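Local coordinates for flagellar motor switch protein FliG (PDB 3HJL) that probably forms part of the rotor-mounted switch complex of the bacterial flagellar motor, which generates torque and sets the direction of flagellar rotation, at residues T262-L267 with E292-L297. Numbering follows the deposited sequence.
Sequences TLMIAL and EDMEAL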
loop_
_atom_site.group_PDB
_atom_site.type_symbol
_atom_site.label_atom_id
_atom_site.label_comp_id
_atom_site.label_asym_id
_atom_site.label_seq_id
_atom_site.Cartn_x
_atom_site.Cartn_y
_atom_site.Cartn_z
ATOM N N THR A 262 -4.627 5.413 42.400
ATOM C CA THR A 262 -3.846 4.967 41.232
ATOM C C THR A 262 -3.042 3.708 41.551
ATOM O O THR A 262 -3.064 2.747 40.779
ATOM C CB THR A 262 -2.874 6.066 40.741
ATOM O OG1 THR A 262 -3.610 7.257 40.437
ATOM C CG2 THR A 262 -2.112 5.606 39.496
ATOM N N LEU A 263 -2.365 3.705 42.702
ATOM C CA LEU A 263 -1.572 2.540 43.133
ATOM C C LEU A 263 -2.451 1.312 43.420
ATOM O O LEU A 263 -2.077 0.200 43.087
ATOM C CB LEU A 263 -0.733 2.882 44.375
ATOM C CG LEU A 263 0.292 1.824 44.806
ATOM C CD1 LEU A 263 1.343 1.643 43.720
ATOM C CD2 LEU A 263 0.944 2.169 46.138
ATOM N N MET A 264 -3.578 1.517 44.094
ATOM C CA MET A 264 -4.530 0.433 44.361
ATOM C C MET A 264 -4.980 -0.249 43.082
ATOM O O MET A 264 -4.934 -1.476 42.980
ATOM C CB MET A 264 -5.777 0.958 45.085
ATOM C CG MET A 264 -5.627 1.066 46.590
ATOM S SD MET A 264 -7.093 1.593 47.494
ATOM C CE MET A 264 -8.410 0.935 46.499
ATOM N N ILE A 265 -5.433 0.566 42.126
ATOM C CA ILE A 265 -5.931 0.093 40.830
ATOM C C ILE A 265 -4.841 -0.641 40.047
ATOM O O ILE A 265 -5.090 -1.718 39.497
ATOM C CB ILE A 265 -6.486 1.272 39.976
ATOM C CG1 ILE A 265 -7.773 1.840 40.600
ATOM C CG2 ILE A 265 -6.784 0.813 38.539
ATOM C CD1 ILE A 265 -8.999 0.955 40.395
ATOM N N ALA A 266 -3.642 -0.052 40.013
ATOM C CA ALA A 266 -2.459 -0.662 39.382
ATOM C C ALA A 266 -2.134 -2.032 39.952
ATOM O O ALA A 266 -1.738 -2.939 39.210
ATOM C CB ALA A 266 -1.248 0.244 39.539
ATOM N N LEU A 267 -2.267 -2.164 41.270
ATOM C CA LEU A 267 -1.950 -3.413 41.957
ATOM C C LEU A 267 -3.002 -4.516 41.809
ATOM O O LEU A 267 -2.708 -5.661 42.105
ATOM C CB LEU A 267 -1.613 -3.160 43.429
ATOM C CG LEU A 267 -0.289 -2.423 43.710
ATOM C CD1 LEU A 267 -0.128 -2.206 45.177
ATOM C CD2 LEU A 267 0.924 -3.173 43.173
ATOM N N GLU A 292 -8.039 -3.379 52.301
ATOM C CA GLU A 292 -9.488 -3.308 52.507
ATOM C C GLU A 292 -10.171 -2.445 51.449
ATOM O O GLU A 292 -11.198 -2.842 50.885
ATOM C CB GLU A 292 -9.807 -2.789 53.908
ATOM C CG GLU A 292 -9.502 -3.802 55.007
ATOM C CD GLU A 292 -9.582 -3.216 56.410
ATOM O OE1 GLU A 292 -10.017 -2.052 56.565
ATOM O OE2 GLU A 292 -9.209 -3.930 57.364
ATOM N N ASP A 293 -9.593 -1.279 51.169
ATOM C CA ASP A 293 -10.096 -0.410 50.105
ATOM C C ASP A 293 -9.914 -1.022 48.703
ATOM O O ASP A 293 -10.688 -0.694 47.804
ATOM C CB ASP A 293 -9.440 0.979 50.160
ATOM C CG ASP A 293 -9.860 1.785 51.381
ATOM O OD1 ASP A 293 -9.013 2.554 51.880
ATOM O OD2 ASP A 293 -11.022 1.659 51.844
ATOM N N MET A 294 -8.888 -1.867 48.510
ATOM C CA MET A 294 -8.693 -2.587 47.228
ATOM C C MET A 294 -9.868 -3.512 46.892
ATOM O O MET A 294 -10.270 -3.592 45.732
ATOM C CB MET A 294 -7.371 -3.393 47.191
ATOM C CG MET A 294 -6.150 -2.624 46.655
ATOM S SD MET A 294 -4.846 -3.696 45.975
ATOM C CE MET A 294 -4.333 -4.553 47.451
ATOM N N GLU A 295 -10.391 -4.227 47.891
ATOM C CA GLU A 295 -11.606 -5.043 47.701
ATOM C C GLU A 295 -12.845 -4.148 47.494
ATOM O O GLU A 295 -13.760 -4.505 46.747
ATOM C CB GLU A 295 -11.825 -5.989 48.889
ATOM C CG GLU A 295 -12.974 -7.003 48.688
ATOM C CD GLU A 295 -13.095 -8.023 49.820
ATOM O OE1 GLU A 295 -12.052 -8.461 50.351
ATOM O OE2 GLU A 295 -14.236 -8.412 50.155
ATOM N N ALA A 296 -12.848 -2.982 48.150
ATOM C CA ALA A 296 -13.927 -1.987 48.041
ATOM C C ALA A 296 -14.180 -1.443 46.626
ATOM O O ALA A 296 -15.275 -0.955 46.344
ATOM C CB ALA A 296 -13.643 -0.823 48.982
ATOM N N LEU A 297 -13.158 -1.486 45.766
ATOM C CA LEU A 297 -13.251 -0.966 44.395
ATOM C C LEU A 297 -14.245 -1.713 43.492
ATOM O O LEU A 297 -14.894 -1.095 42.644
ATOM C CB LEU A 297 -11.870 -0.980 43.730
ATOM C CG LEU A 297 -10.804 -0.039 44.290
ATOM C CD1 LEU A 297 -9.454 -0.370 43.684
ATOM C CD2 LEU A 297 -11.164 1.431 44.048
#
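Met264, on helix 260-268, lies against Asp293, Met294 and Leu297 and illustrates how a flexible thioether chain can fill an interface that has no hydrogen bond across it. Its chain runs extended through chi2 (-177°) and then bends at chi3, whose 31° is off the staggered values. The terminal methyl CE is pressed tightly, 3.1 Å from Asp293 O and 3.3 Å from Leu297 CD1, so its exact placement is somewhat doubtful. Lower on the same chain, SD lies against Asp293 CB at 3.6 Å, while the two methionines cross obliquely, Met264 CG to Met294 CG at 3.7 Å. Both helices belong to the all-helical C-terminal domain of FliG; their short segments cross at -71° with axes 9.9 Å apart, and Phe290, one turn before Met294, also touches the side chain of Met264. An alanine in place of Met264 would probably open a gap between Asp293, Met294 and Leu297. Met294 turns its SD toward helix 260-268, 3.7 Å from Met264 O and a little farther from Leu267 CB. On the other flank Ile265, its CB directed away, still brings CD1 to 3.6 Å from Leu297 CD1. Asp293 OD1 forms a salt bridge with Lys260 NZ.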